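Local coordinates for CoA binding domain protein (PDB 3QA9) that is a CoA-binding domain protein with a Rossmann-type fold, a parallel sheet flanked by helices, at residues Arg89-Ala94 with Arg115-Ala120; Arg13-Arg18 with Gly121-Ala126. All blocks are in the same frame, centred on the assembly; numbering follows the deposited sequence.

Contact 1. Residues Arg89-Ala94 with Arg115-Ala120; sequences RFVVYA and RQAKEA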
ATOM      1  N   ARG A  89       0.819  11.586   8.173  1.00 17.94           N
ATOM      2  CA  ARG A  89       2.228  11.757   7.850  1.00 19.77           C
ATOM      3  C   ARG A  89       2.593  11.106   6.517  1.00 19.61           C
ATOM      4  O   ARG A  89       3.157  11.729   5.622  1.00 17.45           O
ATOM      5  CB  ARG A  89       3.007  11.133   9.003  1.00 22.17           C
ATOM      6  CG  ARG A  89       4.484  11.288   9.044  1.00 29.53           C
ATOM      7  CD  ARG A  89       4.965  10.810  10.430  1.00 31.67           C
ATOM      8  NE  ARG A  89       5.648   9.512  10.435  1.00 37.01           N
ATOM      9  CZ  ARG A  89       5.568   8.592  11.400  1.00 37.56           C
ATOM     10  NH1 ARG A  89       4.814   8.768  12.475  1.00 39.10           N
ATOM     11  NH2 ARG A  89       6.300   7.496  11.310  1.00 39.29           N
ATOM     12  N   PHE A  90       2.252   9.837   6.388  1.00 18.24           N
ATOM     13  CA  PHE A  90       2.554   9.108   5.180  1.00 18.85           C
ATOM     14  C   PHE A  90       1.765   9.609   3.997  1.00 19.17           C
ATOM     15  O   PHE A  90       2.208   9.519   2.863  1.00 20.84           O
ATOM     16  CB  PHE A  90       2.335   7.633   5.445  1.00 19.37           C
ATOM     17  CG  PHE A  90       3.163   7.157   6.583  1.00 18.46           C
ATOM     18  CD1 PHE A  90       2.599   6.940   7.827  1.00 21.06           C
ATOM     19  CD2 PHE A  90       4.511   6.881   6.390  1.00 21.23           C
ATOM     20  CE1 PHE A  90       3.386   6.548   8.901  1.00 20.90           C
ATOM     21  CE2 PHE A  90       5.312   6.491   7.440  1.00 21.65           C
ATOM     22  CZ  PHE A  90       4.738   6.277   8.699  1.00 22.09           C
ATOM     23  N   VAL A  91       0.595  10.162   4.263  1.00 17.64           N
ATOM     24  CA  VAL A  91      -0.196  10.728   3.192  1.00 17.36           C
ATOM     25  C   VAL A  91       0.469  11.990   2.655  1.00 17.03           C
ATOM     26  O   VAL A  91       0.548  12.193   1.455  1.00 16.05           O
ATOM     27  CB  VAL A  91      -1.594  11.068   3.676  1.00 18.48           C
ATOM     28  CG1 VAL A  91      -2.258  12.061   2.721  1.00 17.55           C
ATOM     29  CG2 VAL A  91      -2.389   9.794   3.761  1.00 20.58           C
ATOM     30  N   VAL A  92       0.950  12.838   3.552  1.00 16.93           N
ATOM     31  CA  VAL A  92       1.619  14.069   3.131  1.00 17.08           C
ATOM     32  C   VAL A  92       2.820  13.697   2.280  1.00 17.27           C
ATOM     33  O   VAL A  92       3.100  14.321   1.254  1.00 17.11           O
ATOM     34  CB  VAL A  92       2.096  14.897   4.337  1.00 17.72           C
ATOM     35  CG1 VAL A  92       3.011  16.024   3.862  1.00 18.37           C
ATOM     36  CG2 VAL A  92       0.898  15.466   5.070  1.00 18.98           C
ATOM     37  N   TYR A  93       3.535  12.673   2.723  1.00 18.34           N
ATOM     38  CA  TYR A  93       4.683  12.197   1.987  1.00 18.83           C
ATOM     39  C   TYR A  93       4.307  11.610   0.656  1.00 18.27           C
ATOM     40  O   TYR A  93       5.018  11.787  -0.325  1.00 17.20           O
ATOM     41  CB  TYR A  93       5.446  11.178   2.822  1.00 23.51           C
ATOM     42  CG  TYR A  93       6.252  11.876   3.856  1.00 26.46           C
ATOM     43  CD1 TYR A  93       6.809  13.102   3.556  1.00 30.73           C
ATOM     44  CD2 TYR A  93       6.459  11.338   5.115  1.00 31.47           C
ATOM     45  CE1 TYR A  93       7.555  13.786   4.453  1.00 33.29           C
ATOM     46  CE2 TYR A  93       7.227  12.019   6.047  1.00 32.89           C
ATOM     47  CZ  TYR A  93       7.764  13.253   5.690  1.00 32.68           C
ATOM     48  OH  TYR A  93       8.567  13.973   6.518  1.00 37.24           O
ATOM     49  N   ALA A  94       3.179  10.915   0.623  1.00 15.66           N
ATOM     50  CA  ALA A  94       2.701  10.313  -0.612  1.00 17.42           C
ATOM     51  C   ALA A  94       2.377  11.405  -1.621  1.00 16.47           C
ATOM     52  O   ALA A  94       2.595  11.245  -2.828  1.00 17.12           O
ATOM     53  CB  ALA A  94       1.457   9.474  -0.346  1.00 15.59           C
ATOM     54  N   ARG A 115      -9.093  12.416   3.401  1.00 14.13           N
ATOM     55  CA  ARG A 115      -9.582  13.636   2.769  1.00 14.82           C
ATOM     56  C   ARG A 115      -8.429  14.481   2.231  1.00 14.08           C
ATOM     57  O   ARG A 115      -8.492  15.006   1.123  1.00 13.32           O
ATOM     58  CB  ARG A 115     -10.435  14.426   3.771  1.00 15.64           C
ATOM     59  CG  ARG A 115     -11.013  15.770   3.277  1.00 16.53           C
ATOM     60  CD  ARG A 115     -11.893  15.633   2.026  1.00 19.98           C
ATOM     61  NE  ARG A 115     -13.018  14.710   2.175  1.00 23.89           N
ATOM     62  CZ  ARG A 115     -14.239  15.041   2.601  1.00 25.52           C
ATOM     63  NH1 ARG A 115     -14.522  16.291   2.933  1.00 23.81           N
ATOM     64  NH2 ARG A 115     -15.186  14.112   2.674  1.00 25.06           N
ATOM     65  N   GLN A 116      -7.361  14.595   2.999  1.00 14.40           N
ATOM     66  CA  GLN A 116      -6.211  15.358   2.541  1.00 15.20           C
ATOM     67  C   GLN A 116      -5.662  14.768   1.241  1.00 15.94           C
ATOM     68  O   GLN A 116      -5.368  15.483   0.296  1.00 15.66           O
ATOM     69  CB  GLN A 116      -5.136  15.372   3.624  1.00 19.45           C
ATOM     70  CG  GLN A 116      -4.022  16.324   3.324  1.00 21.98           C
ATOM     71  CD  GLN A 116      -3.046  16.402   4.466  1.00 25.20           C
ATOM     72  OE1 GLN A 116      -3.025  15.534   5.335  1.00 25.89           O
ATOM     73  NE2 GLN A 116      -2.230  17.441   4.474  1.00 24.92           N
ATOM     74  N   ALA A 117      -5.538  13.453   1.188  1.00 14.24           N
ATOM     75  CA  ALA A 117      -5.057  12.808  -0.033  1.00 15.57           C
ATOM     76  C   ALA A 117      -6.012  13.073  -1.187  1.00 15.97           C
ATOM     77  O   ALA A 117      -5.586  13.426  -2.284  1.00 15.39           O
ATOM     78  CB  ALA A 117      -4.925  11.323   0.170  1.00 14.35           C
ATOM     79  N   LYS A 118      -7.304  12.905  -0.932  1.00 14.63           N
ATOM     80  CA  LYS A 118      -8.296  13.143  -1.961  1.00 17.28           C
ATOM     81  C   LYS A 118      -8.228  14.544  -2.515  1.00 17.50           C
ATOM     82  O   LYS A 118      -8.315  14.749  -3.720  1.00 16.88           O
ATOM     83  CB  LYS A 118      -9.703  12.872  -1.428  1.00 18.68           C
ATOM     84  CG  LYS A 118      -9.986  11.419  -1.390  1.00 23.26           C
ATOM     85  CD  LYS A 118     -11.325  11.103  -0.775  1.00 26.85           C
ATOM     86  CE  LYS A 118     -12.368  10.844  -1.814  1.00 25.75           C
ATOM     87  NZ  LYS A 118     -13.656  10.493  -1.132  1.00 27.80           N
ATOM     88  N   GLU A 119      -8.071  15.508  -1.624  1.00 16.37           N
ATOM     89  CA  GLU A 119      -7.990  16.898  -2.033  1.00 18.72           C
ATOM     90  C   GLU A 119      -6.781  17.151  -2.919  1.00 18.49           C
ATOM     91  O   GLU A 119      -6.831  18.008  -3.801  1.00 19.07           O
ATOM     92  CB  GLU A 119      -7.939  17.815  -0.805  1.00 22.00           C
ATOM     93  CG  GLU A 119      -9.257  17.896  -0.037  1.00 27.69           C
ATOM     94  CD  GLU A 119     -10.370  18.540  -0.849  1.00 31.12           C
ATOM     95  OE1 GLU A 119     -10.150  19.640  -1.400  1.00 33.37           O
ATOM     96  OE2 GLU A 119     -11.467  17.952  -0.934  1.00 34.02           O
ATOM     97  N   ALA A 120      -5.704  16.398  -2.697  1.00 15.52           N
ATOM     98  CA  ALA A 120      -4.486  16.558  -3.487  1.00 17.25           C
ATOM     99  C   ALA A 120      -4.545  15.812  -4.821  1.00 16.51           C
ATOM    100  O   ALA A 120      -3.590  15.850  -5.602  1.00 17.11           O
ATOM    101  CB  ALA A 120      -3.271  16.095  -2.678  1.00 18.09           C
TER

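Contact 2. Residues Arg13-Arg18 with Gly121-Ala126; sequences REILTR and GLIIVA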
ATOM      1  N   ARG A  13      -9.797  -3.089  -9.524  1.00 15.18           N
ATOM      2  CA  ARG A  13      -9.126  -3.929 -10.505  1.00 16.48           C
ATOM      3  C   ARG A  13      -8.142  -3.082 -11.308  1.00 15.76           C
ATOM      4  O   ARG A  13      -7.018  -3.495 -11.573  1.00 14.19           O
ATOM      5  CB  ARG A  13     -10.146  -4.580 -11.458  1.00 17.72           C
ATOM      6  CG  ARG A  13      -9.528  -5.676 -12.321  1.00 25.32           C
ATOM      7  CD  ARG A  13     -10.493  -6.196 -13.403  1.00 27.23           C
ATOM      8  NE  ARG A  13     -10.897  -5.114 -14.293  1.00 34.14           N
ATOM      9  CZ  ARG A  13     -10.128  -4.538 -15.212  1.00 36.79           C
ATOM     10  NH1 ARG A  13      -8.883  -4.932 -15.407  1.00 38.55           N
ATOM     11  NH2 ARG A  13     -10.608  -3.528 -15.914  1.00 38.64           N
ATOM     12  N   GLU A  14      -8.575  -1.891 -11.699  1.00 15.21           N
ATOM     13  CA  GLU A  14      -7.719  -0.997 -12.470  1.00 14.24           C
ATOM     14  C   GLU A  14      -6.478  -0.579 -11.704  1.00 15.06           C
ATOM     15  O   GLU A  14      -5.381  -0.522 -12.248  1.00 14.01           O
ATOM     16  CB  GLU A  14      -8.509   0.244 -12.904  1.00 14.97           C
ATOM     17  CG  GLU A  14      -9.544  -0.071 -13.965  1.00 19.95           C
ATOM     18  CD  GLU A  14     -10.352   1.135 -14.418  1.00 21.87           C
ATOM     19  OE1 GLU A  14      -9.806   2.248 -14.426  1.00 26.22           O
ATOM     20  OE2 GLU A  14     -11.525   0.956 -14.787  1.00 24.65           O
ATOM     21  N   ILE A  15      -6.656  -0.284 -10.427  1.00 14.24           N
ATOM     22  CA  ILE A  15      -5.532   0.119  -9.596  1.00 13.70           C
ATOM     23  C   ILE A  15      -4.482  -0.983  -9.516  1.00 14.38           C
ATOM     24  O   ILE A  15      -3.285  -0.732  -9.666  1.00 14.51           O
ATOM     25  CB  ILE A  15      -6.014   0.463  -8.176  1.00 14.99           C
ATOM     26  CG1 ILE A  15      -6.842   1.753  -8.216  1.00 14.34           C
ATOM     27  CG2 ILE A  15      -4.829   0.604  -7.245  1.00 13.59           C
ATOM     28  CD1 ILE A  15      -7.577   2.032  -6.919  1.00 16.79           C
ATOM     29  N   LEU A  16      -4.937  -2.209  -9.285  1.00 14.73           N
ATOM     30  CA  LEU A  16      -4.033  -3.349  -9.168  1.00 15.63           C
ATOM     31  C   LEU A  16      -3.373  -3.732 -10.481  1.00 17.60           C
ATOM     32  O   LEU A  16      -2.256  -4.248 -10.495  1.00 17.95           O
ATOM     33  CB  LEU A  16      -4.784  -4.556  -8.621  1.00 14.40           C
ATOM     34  CG  LEU A  16      -5.304  -4.437  -7.188  1.00 15.66           C
ATOM     35  CD1 LEU A  16      -6.145  -5.660  -6.865  1.00 17.81           C
ATOM     36  CD2 LEU A  16      -4.137  -4.303  -6.219  1.00 15.44           C
ATOM     37  N   THR A  17      -4.068  -3.494 -11.586  1.00 17.11           N
ATOM     38  CA  THR A  17      -3.509  -3.834 -12.878  1.00 20.15           C
ATOM     39  C   THR A  17      -2.592  -2.776 -13.454  1.00 20.29           C
ATOM     40  O   THR A  17      -1.595  -3.089 -14.082  1.00 17.96           O
ATOM     41  CB  THR A  17      -4.618  -4.137 -13.894  1.00 20.25           C
ATOM     42  OG1 THR A  17      -5.492  -3.016 -13.996  1.00 25.73           O
ATOM     43  CG2 THR A  17      -5.398  -5.313 -13.471  1.00 20.86           C
ATOM     44  N   ARG A  18      -2.919  -1.514 -13.231  1.00 21.23           N
ATOM     45  CA  ARG A  18      -2.123  -0.431 -13.794  1.00 20.83           C
ATOM     46  C   ARG A  18      -0.892   0.047 -13.031  1.00 21.79           C
ATOM     47  O   ARG A  18       0.082   0.504 -13.635  1.00 20.03           O
ATOM     48  CB  ARG A  18      -3.038   0.765 -14.084  1.00 23.61           C
ATOM     49  CG  ARG A  18      -4.195   0.412 -14.999  1.00 26.39           C
ATOM     50  CD  ARG A  18      -5.089   1.605 -15.277  1.00 32.38           C
ATOM     51  NE  ARG A  18      -6.223   1.238 -16.122  1.00 34.29           N
ATOM     52  CZ  ARG A  18      -7.162   2.087 -16.527  1.00 36.60           C
ATOM     53  NH1 ARG A  18      -7.106   3.362 -16.162  1.00 37.68           N
ATOM     54  NH2 ARG A  18      -8.158   1.662 -17.295  1.00 36.99           N
ATOM     55  N   GLY A 121      -5.660  15.130  -5.073  1.00 16.10           N
ATOM     56  CA  GLY A 121      -5.822  14.417  -6.329  1.00 16.62           C
ATOM     57  C   GLY A 121      -5.598  12.914  -6.301  1.00 16.05           C
ATOM     58  O   GLY A 121      -5.759  12.247  -7.320  1.00 18.38           O
ATOM     59  N   LEU A 122      -5.226  12.369  -5.149  1.00 16.03           N
ATOM     60  CA  LEU A 122      -5.001  10.934  -5.061  1.00 14.52           C
ATOM     61  C   LEU A 122      -6.273  10.135  -4.825  1.00 15.41           C
ATOM     62  O   LEU A 122      -7.248  10.635  -4.265  1.00 16.32           O
ATOM     63  CB  LEU A 122      -3.995  10.603  -3.954  1.00 14.36           C
ATOM     64  CG  LEU A 122      -2.545  11.023  -4.203  1.00 16.20           C
ATOM     65  CD1 LEU A 122      -2.411  12.532  -3.985  1.00 14.93           C
ATOM     66  CD2 LEU A 122      -1.616  10.255  -3.269  1.00 16.31           C
ATOM     67  N   ILE A 123      -6.246   8.885  -5.270  1.00 14.90           N
ATOM     68  CA  ILE A 123      -7.358   7.975  -5.085  1.00 14.63           C
ATOM     69  C   ILE A 123      -7.111   7.337  -3.729  1.00 14.98           C
ATOM     70  O   ILE A 123      -5.977   7.134  -3.316  1.00 14.13           O
ATOM     71  CB  ILE A 123      -7.401   6.910  -6.190  1.00 13.44           C
ATOM     72  CG1 ILE A 123      -7.755   7.581  -7.525  1.00 14.07           C
ATOM     73  CG2 ILE A 123      -8.432   5.839  -5.852  1.00 16.89           C
ATOM     74  CD1 ILE A 123      -7.751   6.617  -8.699  1.00 16.48           C
ATOM     75  N   ILE A 124      -8.206   7.037  -3.053  1.00 15.36           N
ATOM     76  CA  ILE A 124      -8.226   6.474  -1.712  1.00 17.23           C
ATOM     77  C   ILE A 124      -8.866   5.081  -1.756  1.00 14.83           C
ATOM     78  O   ILE A 124      -9.929   4.927  -2.327  1.00 15.99           O
ATOM     79  CB  ILE A 124      -9.103   7.418  -0.787  1.00 19.17           C
ATOM     80  CG1 ILE A 124      -8.353   8.690  -0.387  1.00 22.52           C
ATOM     81  CG2 ILE A 124      -9.566   6.720   0.409  1.00 21.63           C
ATOM     82  CD1 ILE A 124      -6.901   8.630  -0.499  1.00 23.61           C
ATOM     83  N   VAL A 125      -8.215   4.072  -1.186  1.00 12.72           N
ATOM     84  CA  VAL A 125      -8.800   2.729  -1.099  1.00 12.68           C
ATOM     85  C   VAL A 125      -8.823   2.516   0.410  1.00 13.13           C
ATOM     86  O   VAL A 125      -7.828   2.779   1.076  1.00 12.08           O
ATOM     87  CB  VAL A 125      -7.926   1.640  -1.772  1.00 13.08           C
ATOM     88  CG1 VAL A 125      -8.598   0.275  -1.617  1.00 11.65           C
ATOM     89  CG2 VAL A 125      -7.749   1.957  -3.251  1.00 12.45           C
ATOM     90  N   ALA A 126      -9.946   2.075   0.965  1.00 13.34           N
ATOM     91  CA  ALA A 126     -10.000   1.913   2.412  1.00 15.13           C
ATOM     92  C   ALA A 126     -10.705   0.658   2.892  1.00 14.48           C
ATOM     93  O   ALA A 126     -11.732   0.236   2.347  1.00 15.48           O
ATOM     94  CB  ALA A 126     -10.642   3.148   3.042  1.00 15.11           C
TER

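Contact 1. Residues Arg89-Ala94 with Arg115-Ala120
Val-91 and Ala-117 meet methyl to methyl in the groove between helix 87-97 and helix 111-119, with Val-91 CG1 3.8 Å from Ala-117 CB. The two helices run almost parallel, their local axes 10° apart and 9.6 Å from each other at closest approach; consistent with the small alanine side chain, the CA atoms of Val-91 and Ala-117 are 6.2 Å apart. Val-91 points toward the neighbouring helix, and a first torsion of 161°, which sets CG1 roughly opposite the backbone N, carries that methyl across the groove. Beside this pair, Gln-116 lies extended across the gap. Its CG stands anti to the backbone N (chi1 -170°) and the rest of the chain runs nearly straight, so the amide arrives beside Val-92 at an oblique angle. Val-92 CG2 touches the amide at Gln-116 NE2, 3.7 Å away, with Gln-116 OE1 only slightly farther at 3.9 Å. Ala-117 also packs on Ile-124 of strand 123-126. No hydrogen bond joins the segments: the amide meets Val-92 by van der Waals contact alone, and the interface combines a buried methyl pair with the exposed glutamine at its border, burying 149 Å² in all.

Contact 2. Residues Arg13-Arg18 with Gly121-Ala126
Ile-15 is the one residue of 13-18 that touches 121-126, and its CD1 methyl makes both contacts. Gly-121, just after helix 111-119, has a phi of 101° and closes that helix in a Schellman motif. Leu-122 then leads into the strand. Ile-123 points toward helix 9-18, and Ile-123 CG2 lies 4.0 Å from Ile-15 CD1, the two side chains passing each other in opposite directions. Ile-124 points away from helix 9-18 and packs instead on Lys-118 of helix 111-119. Val-125 turns back toward Ile-15, and here the side chains reach out tip to tip, Val-125 CG2 standing 3.7 Å from Ile-15 CD1. The extended outer arm of Ile-15, with chi2 169°, carries CD1 far enough to touch both strand residues although the nearest CA atoms, those of Ile-15 and Ile-123, are 9.2 Å apart. Backbone bonds join Ile-123 and Val-125 to strand 101-104, where Val-125 also packs on Trp-103, which receives Leu-16 from the helix as well; in strand order 123-126 is outermost. At Ala-126 the backbone N is hydrogen-bonded to the carboxylate of Asp-5. Apolar packing of a helix against one face of the sheet, with another helix on the opposite face, is characteristic of the three-layer alpha/beta sandwich of Rossmann-type domains.

Overall arrangement
From the N terminus, the chain passes first through helix 9-18, then lays down strands 21-25, 48-52 and 77-80 before reaching helix 87-97. After strand 101-104 it enters helix 111-119, where contact 1 closes the shorter loop by pairing two helices on one face of the sheet. A tight turn leads at once into strand 123-126, which closes the much longer loop of contact 2 against the first helix; contact 1 is therefore enclosed within contact 2. Their centres lie about 14 Å apart, and the two meet where helix 111-119 turns into strand 123-126, with a probable hydrogen bond from Leu-122 N to Ala-117 O. Contact 2 fixes helix 9-18 to strand 123-126 from the other face.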